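Local coordinates for protein 2,3-dimethylmalate lyase (Aspergillus niger, PDB 3FA4) that belongs to the phosphoenolpyruvate phosphomutase family of TIM-barrel proteins and carries a bound magnesium ion in this model, at residues M254-L257 against K258-I262; P271-L274 against F275-G279; I130-D133 against T134-V138; M96-R99 against T100-Y104. All coordinates share one frame; numbering follows the deposited sequence.

Contact 1: M254-L257 against K258-I262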
loop_
_atom_site.group_PDB
_atom_site.type_symbol
_atom_site.label_atom_id
_atom_site.label_comp_id
_atom_site.label_asym_id
_atom_site.label_seq_id
_atom_site.Cartn_x
_atom_site.Cartn_y
_atom_site.Cartn_z
ATOM N N MET B 254 -18.359 13.236 -21.096
ATOM C CA MET B 254 -19.253 13.338 -19.913
ATOM C C MET B 254 -20.447 14.182 -20.204
ATOM O O MET B 254 -21.550 13.847 -19.833
ATOM C CB MET B 254 -18.553 13.923 -18.692
ATOM C CG MET B 254 -17.606 12.987 -17.936
ATOM S SD MET B 254 -18.336 11.516 -17.255
ATOM C CE MET B 254 -18.454 10.541 -18.727
ATOM N N GLU B 255 -20.201 15.309 -20.849
ATOM C CA GLU B 255 -21.235 16.209 -21.314
ATOM C C GLU B 255 -22.183 15.623 -22.370
ATOM O O GLU B 255 -23.338 15.945 -22.340
ATOM C CB GLU B 255 -20.575 17.462 -21.832
ATOM C CG GLU B 255 -20.242 18.436 -20.689
ATOM C CD GLU B 255 -19.029 19.250 -21.020
ATOM O OE1 GLU B 255 -18.299 19.694 -20.079
ATOM O OE2 GLU B 255 -18.794 19.436 -22.250
ATOM N N LYS B 256 -21.692 14.764 -23.264
ATOM C CA LYS B 256 -22.512 14.050 -24.226
ATOM C C LYS B 256 -23.446 13.024 -23.559
ATOM O O LYS B 256 -24.622 12.929 -23.918
ATOM C CB LYS B 256 -21.624 13.373 -25.267
ATOM C CG LYS B 256 -22.381 12.628 -26.345
ATOM C CD LYS B 256 -21.469 11.815 -27.209
ATOM C CE LYS B 256 -22.251 11.403 -28.470
ATOM N NZ LYS B 256 -21.569 10.221 -29.070
ATOM N N LEU B 257 -22.927 12.261 -22.599
ATOM C CA LEU B 257 -23.735 11.423 -21.705
ATOM C C LEU B 257 -24.829 12.153 -20.951
ATOM O O LEU B 257 -25.925 11.624 -20.778
ATOM C CB LEU B 257 -22.821 10.762 -20.658
ATOM C CG LEU B 257 -23.343 9.801 -19.602
ATOM C CD1 LEU B 257 -24.271 8.758 -20.183
ATOM C CD2 LEU B 257 -22.141 9.172 -19.022
ATOM N N LYS B 258 -24.507 13.331 -20.443
ATOM C CA LYS B 258 -25.444 14.158 -19.675
ATOM C C LYS B 258 -26.544 14.675 -20.591
ATOM O O LYS B 258 -27.710 14.793 -20.157
ATOM C CB LYS B 258 -24.681 15.332 -19.067
ATOM C CG LYS B 258 -25.338 16.017 -17.937
ATOM C CD LYS B 258 -24.654 15.651 -16.642
ATOM C CE LYS B 258 -25.430 16.236 -15.432
ATOM N NZ LYS B 258 -26.885 16.163 -15.636
ATOM N N ARG B 259 -26.192 14.966 -21.861
ATOM C CA ARG B 259 -27.195 15.370 -22.885
ATOM C C ARG B 259 -28.038 14.164 -23.294
ATOM O O ARG B 259 -29.252 14.171 -23.145
ATOM C CB ARG B 259 -26.535 15.939 -24.154
ATOM C CG ARG B 259 -25.899 17.317 -24.031
ATOM C CD ARG B 259 -25.654 17.938 -25.411
ATOM N NE ARG B 259 -24.639 17.246 -26.225
ATOM C CZ ARG B 259 -23.307 17.382 -26.095
ATOM N NH1 ARG B 259 -22.750 18.171 -25.151
ATOM N NH2 ARG B 259 -22.506 16.697 -26.909
ATOM N N ASP B 260 -27.346 13.125 -23.785
ATOM C CA ASP B 260 -27.920 11.994 -24.518
ATOM C C ASP B 260 -28.396 10.853 -23.665
ATOM O O ASP B 260 -29.159 10.038 -24.153
ATOM C CB ASP B 260 -26.888 11.425 -25.501
ATOM C CG ASP B 260 -26.496 12.407 -26.557
ATOM O OD1 ASP B 260 -27.155 13.459 -26.685
ATOM O OD2 ASP B 260 -25.509 12.131 -27.268
ATOM N N GLY B 261 -27.910 10.730 -22.431
ATOM C CA GLY B 261 -28.393 9.657 -21.552
ATOM C C GLY B 261 -27.747 8.315 -21.826
ATOM O O GLY B 261 -28.165 7.326 -21.291
ATOM N N ILE B 262 -26.692 8.292 -22.636
ATOM C CA ILE B 262 -25.999 7.056 -22.988
ATOM C C ILE B 262 -24.664 7.505 -23.553
ATOM O O ILE B 262 -24.635 8.551 -24.190
ATOM C CB ILE B 262 -26.844 6.215 -24.002
ATOM C CG1 ILE B 262 -26.296 4.796 -24.081
ATOM C CG2 ILE B 262 -26.925 6.886 -25.384
ATOM C CD1 ILE B 262 -27.266 3.885 -24.727
#
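The backbone N-H groups of Lys258, Arg259, Asp260 and Gly261 each bond to the carbonyl four residues earlier, a run of alpha-helical bonds that starts with Lys258 N 3.1 Å from Met254 O. It tightens to 2.7 Å between Gly261 N and Leu257 O. Gly261 then leaves the helix with a positive phi of 81°, a conformation that a residue without a side chain adopts easily.

On the polar side, Asp260 crosses the extended chain of Lys256, and its OD2 rests 3.3 Å from Lys256 CG. The opposite charges remain apart, with Lys256 NZ 4.7 Å from Asp260 OD2, so their attraction would be felt at a distance. Arg259 bends at chi3 (-67°), which folds its guanidinium back along the helix and sets one face over Lys256 CA, 3.8 Å from the plane and toward the rim. On the N-terminal side, Glu255 OE2 lies 5.1 Å from Arg259 NH1, again opposite charges without contact. Leucine suits the buried side: Leu257 sends CD1 past the helix end to 3.5 Å from Ile262 N.

This is the tail of helix 243-260, and it lies far from the centre of its own chain and packs against a second subunit. Leu257 packs on Phe238 of that subunit, at the end of its strand 235-238, while Met254 packs on Ala37 in its helix 28-37, with Lys258 making a cation-pi contact to Phe39 of the same subunit just beyond.

Contact 2: P271-L274 against F275-G279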
loop_
_atom_site.group_PDB
_atom_site.type_symbol
_atom_site.label_atom_id
_atom_site.label_comp_id
_atom_site.label_asym_id
_atom_site.label_seq_id
_atom_site.Cartn_x
_atom_site.Cartn_y
_atom_site.Cartn_z
ATOM N N PRO B 271 -15.990 -4.000 -24.488
ATOM C CA PRO B 271 -15.107 -4.167 -23.297
ATOM C C PRO B 271 -13.888 -5.077 -23.634
ATOM O O PRO B 271 -12.771 -4.821 -23.165
ATOM C CB PRO B 271 -16.027 -4.829 -22.269
ATOM C CG PRO B 271 -17.390 -4.914 -22.888
ATOM C CD PRO B 271 -17.290 -4.694 -24.348
ATOM N N GLN B 272 -14.124 -6.112 -24.459
ATOM C CA GLN B 272 -13.066 -6.977 -25.031
ATOM C C GLN B 272 -11.910 -6.249 -25.657
ATOM O O GLN B 272 -10.732 -6.629 -25.469
ATOM C CB GLN B 272 -13.619 -7.963 -26.056
ATOM C CG GLN B 272 -14.396 -9.067 -25.410
ATOM C CD GLN B 272 -15.942 -8.828 -25.487
ATOM O OE1 GLN B 272 -16.449 -7.860 -26.147
ATOM N NE2 GLN B 272 -16.690 -9.716 -24.815
ATOM N N MET B 273 -12.229 -5.231 -26.409
ATOM C CA MET B 273 -11.214 -4.392 -26.934
ATOM C C MET B 273 -10.414 -3.651 -25.912
ATOM O O MET B 273 -9.268 -3.455 -26.101
ATOM C CB MET B 273 -11.770 -3.406 -27.905
ATOM C CG MET B 273 -10.678 -2.694 -28.549
ATOM S SD MET B 273 -10.687 -0.995 -28.276
ATOM C CE MET B 273 -9.928 -0.709 -26.745
ATOM N N LEU B 274 -11.022 -3.219 -24.833
ATOM C CA LEU B 274 -10.262 -2.523 -23.823
ATOM C C LEU B 274 -9.474 -3.537 -22.961
ATOM O O LEU B 274 -8.384 -3.250 -22.481
ATOM C CB LEU B 274 -11.150 -1.554 -23.026
ATOM C CG LEU B 274 -11.695 -0.405 -23.939
ATOM C CD1 LEU B 274 -13.214 -0.045 -23.791
ATOM C CD2 LEU B 274 -10.805 0.913 -23.923
ATOM N N PHE B 275 -9.964 -4.762 -22.841
ATOM C CA PHE B 275 -9.086 -5.776 -22.287
ATOM C C PHE B 275 -7.943 -6.149 -23.241
ATOM O O PHE B 275 -6.870 -6.485 -22.794
ATOM C CB PHE B 275 -9.892 -6.993 -21.923
ATOM C CG PHE B 275 -11.074 -6.693 -21.041
ATOM C CD1 PHE B 275 -12.207 -7.510 -21.088
ATOM C CD2 PHE B 275 -11.052 -5.593 -20.147
ATOM C CE1 PHE B 275 -13.285 -7.243 -20.288
ATOM C CE2 PHE B 275 -12.161 -5.308 -19.350
ATOM C CZ PHE B 275 -13.281 -6.134 -19.426
ATOM N N ARG B 276 -8.144 -6.083 -24.556
ATOM C CA ARG B 276 -7.021 -6.288 -25.473
ATOM C C ARG B 276 -5.947 -5.214 -25.392
ATOM O O ARG B 276 -4.770 -5.497 -25.457
ATOM C CB ARG B 276 -7.489 -6.439 -26.924
ATOM C CG ARG B 276 -8.122 -7.800 -27.211
ATOM C CD ARG B 276 -8.514 -7.876 -28.664
ATOM N NE ARG B 276 -9.877 -8.375 -28.881
ATOM C CZ ARG B 276 -10.856 -7.661 -29.462
ATOM N NH1 ARG B 276 -10.656 -6.399 -29.855
ATOM N NH2 ARG B 276 -12.052 -8.206 -29.647
ATOM N N VAL B 277 -6.357 -3.966 -25.289
ATOM C CA VAL B 277 -5.450 -2.852 -25.125
ATOM C C VAL B 277 -4.588 -3.136 -23.908
ATOM O O VAL B 277 -3.369 -2.877 -23.953
ATOM C CB VAL B 277 -6.256 -1.505 -24.967
ATOM C CG1 VAL B 277 -5.501 -0.482 -24.119
ATOM C CG2 VAL B 277 -6.641 -0.936 -26.387
ATOM N N CYS B 278 -5.240 -3.650 -22.839
ATOM C CA CYS B 278 -4.594 -4.086 -21.630
ATOM C C CYS B 278 -4.023 -5.497 -21.630
ATOM O O CYS B 278 -3.874 -6.103 -20.582
ATOM C CB CYS B 278 -5.504 -3.904 -20.436
ATOM S SG CYS B 278 -5.894 -2.181 -20.184
ATOM N N GLY B 279 -3.634 -6.006 -22.787
ATOM C CA GLY B 279 -2.940 -7.289 -22.828
ATOM C C GLY B 279 -3.685 -8.539 -22.343
ATOM O O GLY B 279 -3.079 -9.383 -21.676
#
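Met273 and Val277, one helical turn apart, meet through methyl groups: Met273 CE presses to 3.3 Å from Val277 CG2, closer than carbon atoms usually pack. The bends in the methionine at chi2 and chi3 carry the terminal methyl forward to the next turn, something a flexible, unbranched side chain does well.

Phe275 turns one ring face to the carbonyl of Pro271, with the oxygen 3.3 Å above the ring plane and toward its rim. The same Pro271 O accepts the N-H of Phe275 at 2.8 Å, so the ring and the backbone of one residue both approach a single oxygen. Proline fits the first turn, where it lacks an N-H but none is needed, and its CB reaches 4.2 Å from Phe275 CE1. On the solvent side, Arg276 lays its guanidinium over the backbone, one face toward Gln272 O and Met273 N, while its NH1 comes to 3.7 Å from Met273 CB.

Beyond this shell, Thr270 OG1 bonds to Met273 N at the start of the helix. Phe240 of a second subunit packs on Pro271 and Leu274, and Ala57 of that subunit packs on Phe275. The far end closes in a Schellman motif: Gly279 N bonds to Arg276 O at 2.9 Å and Leu280 N to Phe275 O, with Gly279 at positive phi as the C-prime residue, a common way of ending an alpha helix, here just before helix 280-289.

Contact 3: I130-D133 against T134-V138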
loop_
_atom_site.group_PDB
_atom_site.type_symbol
_atom_site.label_atom_id
_atom_site.label_comp_id
_atom_site.label_asym_id
_atom_site.label_seq_id
_atom_site.Cartn_x
_atom_site.Cartn_y
_atom_site.Cartn_z
ATOM N N ILE B 130 10.285 27.155 -4.397
ATOM C CA ILE B 130 11.270 27.438 -3.324
ATOM C C ILE B 130 12.470 26.477 -3.346
ATOM O O ILE B 130 12.311 25.251 -3.357
ATOM C CB ILE B 130 10.614 27.340 -1.960
ATOM C CG1 ILE B 130 9.302 28.143 -1.948
ATOM C CG2 ILE B 130 11.599 27.812 -0.844
ATOM C CD1 ILE B 130 9.479 29.682 -1.638
ATOM N N LEU B 131 13.675 27.026 -3.304
ATOM C CA LEU B 131 14.859 26.186 -3.571
ATOM C C LEU B 131 15.712 25.939 -2.366
ATOM O O LEU B 131 15.734 26.731 -1.459
ATOM C CB LEU B 131 15.712 26.825 -4.645
ATOM C CG LEU B 131 15.255 26.805 -6.089
ATOM C CD1 LEU B 131 16.500 27.100 -6.810
ATOM C CD2 LEU B 131 14.818 25.471 -6.509
ATOM N N VAL B 132 16.419 24.820 -2.371
ATOM C CA VAL B 132 17.380 24.473 -1.294
ATOM C C VAL B 132 18.822 24.799 -1.759
ATOM O O VAL B 132 19.136 24.715 -2.994
ATOM C CB VAL B 132 17.148 22.959 -0.917
ATOM C CG1 VAL B 132 18.158 22.037 -1.535
ATOM C CG2 VAL B 132 17.077 22.771 0.576
ATOM N N ASP B 133 19.690 25.198 -0.826
ATOM C CA ASP B 133 21.077 25.577 -1.171
ATOM C C ASP B 133 21.752 24.462 -1.981
ATOM O O ASP B 133 21.281 23.339 -1.952
ATOM C CB ASP B 133 21.859 25.822 0.086
ATOM C CG ASP B 133 21.867 24.618 0.958
ATOM O OD1 ASP B 133 20.802 24.274 1.560
ATOM O OD2 ASP B 133 22.924 23.974 0.982
ATOM N N THR B 134 22.830 24.782 -2.712
ATOM C CA THR B 134 23.441 23.846 -3.641
ATOM C C THR B 134 24.029 22.685 -2.918
ATOM O O THR B 134 23.973 21.576 -3.431
ATOM C CB THR B 134 24.527 24.508 -4.543
ATOM O OG1 THR B 134 23.943 25.570 -5.325
ATOM C CG2 THR B 134 25.098 23.512 -5.519
ATOM N N ASP B 135 24.613 22.936 -1.742
ATOM C CA ASP B 135 25.216 21.890 -0.873
ATOM C C ASP B 135 24.256 20.779 -0.538
ATOM O O ASP B 135 24.522 19.597 -0.788
ATOM C CB ASP B 135 25.716 22.499 0.431
ATOM C CG ASP B 135 27.200 22.906 0.372
ATOM O OD1 ASP B 135 27.796 22.984 -0.746
ATOM O OD2 ASP B 135 27.789 23.130 1.456
ATOM N N THR B 136 23.115 21.164 0.022
ATOM C CA THR B 136 22.026 20.252 0.284
ATOM C C THR B 136 21.508 19.521 -0.937
ATOM O O THR B 136 21.137 18.360 -0.804
ATOM C CB THR B 136 20.856 20.967 1.012
ATOM O OG1 THR B 136 21.324 21.532 2.265
ATOM C CG2 THR B 136 19.757 19.941 1.310
ATOM N N TYR B 137 21.450 20.178 -2.095
ATOM C CA TYR B 137 21.085 19.542 -3.376
ATOM C C TYR B 137 22.059 18.443 -3.819
ATOM O O TYR B 137 21.659 17.374 -4.272
ATOM C CB TYR B 137 21.011 20.620 -4.459
ATOM C CG TYR B 137 20.812 20.131 -5.898
ATOM C CD1 TYR B 137 19.767 19.280 -6.236
ATOM C CD2 TYR B 137 21.621 20.594 -6.911
ATOM C CE1 TYR B 137 19.594 18.814 -7.531
ATOM C CE2 TYR B 137 21.441 20.172 -8.232
ATOM C CZ TYR B 137 20.441 19.277 -8.535
ATOM O OH TYR B 137 20.227 18.954 -9.828
ATOM N N VAL B 138 23.354 18.725 -3.731
ATOM C CA VAL B 138 24.415 17.779 -4.137
ATOM C C VAL B 138 24.409 16.640 -3.156
ATOM O O VAL B 138 24.749 15.526 -3.493
ATOM C CB VAL B 138 25.836 18.446 -4.063
ATOM C CG1 VAL B 138 26.949 17.440 -4.332
ATOM C CG2 VAL B 138 25.924 19.645 -4.992
#
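Asp133 and Thr136 cross at about a right angle, and the carboxylate grips the threonine with both oxygens. Asp133 OD1 accepts a hydrogen bond from Thr136 OG1 at 2.9 Å through its syn lone pair. Asp133 OD2 receives Thr136 N at 3.0 Å along a nearly straight N-H, but this donor arrives from above the carboxylate plane, 46° out of it. The aspartate reaches both groups because its CG stands between the backbone N and the carbonyl carbon (chi1 58°), which turns the carboxylate forward over the first turn.

This is an N-cap: Asp133 sits just before helix 134-151 and satisfies an N-H that has no carbonyl of an earlier turn to bond to. Its negative charge would also be favoured at the start of a helix. The backbone joins in, Tyr137 N bonding to Asp133 O at 3.2 Å. In the TIM barrel, this cap comes where the long loop after strand 111-114 enters the helix that leads to strand 156-161.

Val132 lies across Thr136, also at about a right angle. Its CG1 meets Thr136 CB at 3.9 Å and touches the tyrosine at Tyr137 CB (4.3 Å), so the branched valine fills the apolar side of the capped turn. Asp135 brings its CB to 3.2 Å from Asp133 OD2. From the neighbouring helix 169-181, Arg175 NH1 bonds to Val132 O.

Contact 4: M96-R99 against T100-Y104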
loop_
_atom_site.group_PDB
_atom_site.type_symbol
_atom_site.label_atom_id
_atom_site.label_comp_id
_atom_site.label_asym_id
_atom_site.label_seq_id
_atom_site.Cartn_x
_atom_site.Cartn_y
_atom_site.Cartn_z
ATOM N N MET B 96 16.511 8.899 2.959
ATOM C CA MET B 96 15.342 8.789 2.116
ATOM C C MET B 96 15.663 8.772 0.643
ATOM O O MET B 96 15.046 8.038 -0.109
ATOM C CB MET B 96 14.301 9.841 2.476
ATOM C CG MET B 96 13.501 9.482 3.766
ATOM S SD MET B 96 12.370 8.049 3.672
ATOM C CE MET B 96 13.511 6.879 4.252
ATOM N N VAL B 97 16.629 9.550 0.202
ATOM C CA VAL B 97 17.113 9.390 -1.198
ATOM C C VAL B 97 17.561 7.946 -1.558
ATOM O O VAL B 97 17.213 7.439 -2.625
ATOM C CB VAL B 97 18.178 10.435 -1.542
ATOM C CG1 VAL B 97 18.475 10.392 -3.010
ATOM C CG2 VAL B 97 17.673 11.801 -1.150
ATOM N N ALA B 98 18.304 7.316 -0.658
ATOM C CA ALA B 98 18.928 5.997 -0.816
ATOM C C ALA B 98 17.867 4.935 -0.956
ATOM O O ALA B 98 17.943 4.052 -1.856
ATOM C CB ALA B 98 19.771 5.674 0.427
ATOM N N ARG B 99 16.921 5.004 -0.017
ATOM C CA ARG B 99 15.701 4.184 0.002
ATOM C C ARG B 99 14.886 4.268 -1.252
ATOM O O ARG B 99 14.416 3.254 -1.724
ATOM C CB ARG B 99 14.820 4.533 1.195
ATOM C CG ARG B 99 15.404 4.024 2.478
ATOM C CD ARG B 99 14.436 4.101 3.690
ATOM N NE ARG B 99 13.159 3.378 3.529
ATOM C CZ ARG B 99 12.892 2.181 4.060
ATOM N NH1 ARG B 99 13.820 1.533 4.733
ATOM N NH2 ARG B 99 11.707 1.576 3.868
ATOM N N THR B 100 14.693 5.478 -1.777
ATOM C CA THR B 100 13.966 5.711 -3.043
ATOM C C THR B 100 14.759 5.063 -4.206
ATOM O O THR B 100 14.206 4.460 -5.095
ATOM C CB THR B 100 13.930 7.227 -3.340
ATOM O OG1 THR B 100 13.280 7.925 -2.303
ATOM C CG2 THR B 100 13.291 7.567 -4.757
ATOM N N THR B 101 16.069 5.232 -4.160
ATOM C CA THR B 101 16.988 4.763 -5.233
ATOM C C THR B 101 16.919 3.232 -5.305
ATOM O O THR B 101 16.769 2.713 -6.365
ATOM C CB THR B 101 18.411 5.293 -4.992
ATOM O OG1 THR B 101 18.386 6.739 -4.953
ATOM C CG2 THR B 101 19.419 4.843 -6.074
ATOM N N GLU B 102 16.990 2.566 -4.139
ATOM C CA GLU B 102 16.980 1.114 -3.985
ATOM C C GLU B 102 15.632 0.459 -4.426
ATOM O O GLU B 102 15.635 -0.560 -5.157
ATOM C CB GLU B 102 17.304 0.739 -2.514
ATOM C CG GLU B 102 18.680 1.052 -2.095
ATOM C CD GLU B 102 18.829 1.334 -0.596
ATOM O OE1 GLU B 102 17.850 1.229 0.211
ATOM O OE2 GLU B 102 19.972 1.668 -0.211
ATOM N N GLN B 103 14.526 1.014 -3.916
ATOM C CA GLN B 103 13.167 0.682 -4.292
ATOM C C GLN B 103 12.819 0.919 -5.774
ATOM O O GLN B 103 12.257 0.049 -6.408
ATOM C CB GLN B 103 12.201 1.454 -3.406
ATOM C CG GLN B 103 12.195 0.955 -2.015
ATOM C CD GLN B 103 11.112 1.522 -1.213
ATOM O OE1 GLN B 103 10.071 1.861 -1.765
ATOM N NE2 GLN B 103 11.297 1.596 0.118
ATOM N N TYR B 104 13.122 2.080 -6.331
ATOM C CA TYR B 104 13.054 2.274 -7.799
ATOM C C TYR B 104 13.890 1.266 -8.583
ATOM O O TYR B 104 13.439 0.747 -9.588
ATOM C CB TYR B 104 13.502 3.697 -8.184
ATOM C CG TYR B 104 12.404 4.786 -8.158
ATOM C CD1 TYR B 104 11.471 4.834 -7.150
ATOM C CD2 TYR B 104 12.351 5.792 -9.163
ATOM C CE1 TYR B 104 10.490 5.854 -7.119
ATOM C CE2 TYR B 104 11.375 6.799 -9.146
ATOM C CZ TYR B 104 10.462 6.799 -8.117
ATOM O OH TYR B 104 9.516 7.748 -8.090
#
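Gln103 runs back along the helix over Arg99, the residue one turn before it. Its CB lies 3.3 Å from Arg99 O, and CG, turned beside the backbone N (chi1 -71°), stays over the same carbonyl, which also accepts Gln103 N. Gln103 CD is farther off, 3.8 Å from Arg99 O. At the tip, Gln103 NE2 merely passes Arg99 NH2, at 3.8 Å and with no bond between the two donors, the amide and guanidinium planes standing 80° apart, while OE1 makes a weak hydrogen bond with Arg68 of helix 64-75.

The helix, 94-107, is the middle of a beta-alpha-beta unit of the TIM barrel, linking strand 83-86 to strand 111-114.

Two threonines mark its buried side. Thr100 OG1 bonds to Met96 O at 2.8 Å and Thr101 OG1 to Val97 O at 2.7 Å; each carbonyl also takes the N-H of the same threonine, the two donors coming from opposite faces of its plane. Threonine suits such sites, since its hydroxyl is satisfied within its own helix and its methyl is left for packing. Thr100 CG2 lies over one face of the Tyr104 ring, 4.0 Å above its plane, whereas Thr101 packs against Ala144 and Ala147 of helix 134-151.

Overall arrangement
Read from the N terminus, the four contacts follow in the order 4, 3, 1, 2; each spans a turn or so of one continuous stretch, so none closes a long loop, and none nests or crosses. Contact 4 lies within the barrel helix 94-107. Contact 3 starts the next barrel helix, 134-151, against which helix 94-107 packs, and the two contacts approach to about 7 Å between nearest atoms. Contact 1 ends helix 243-260, and contact 2 spans helix 271-277; both lie far from the centre of their own chain and pack on a second subunit, consistent with the helix swapping known in this superfamily. Contacts 2 and 3 sit on opposite sides of the chain's centre.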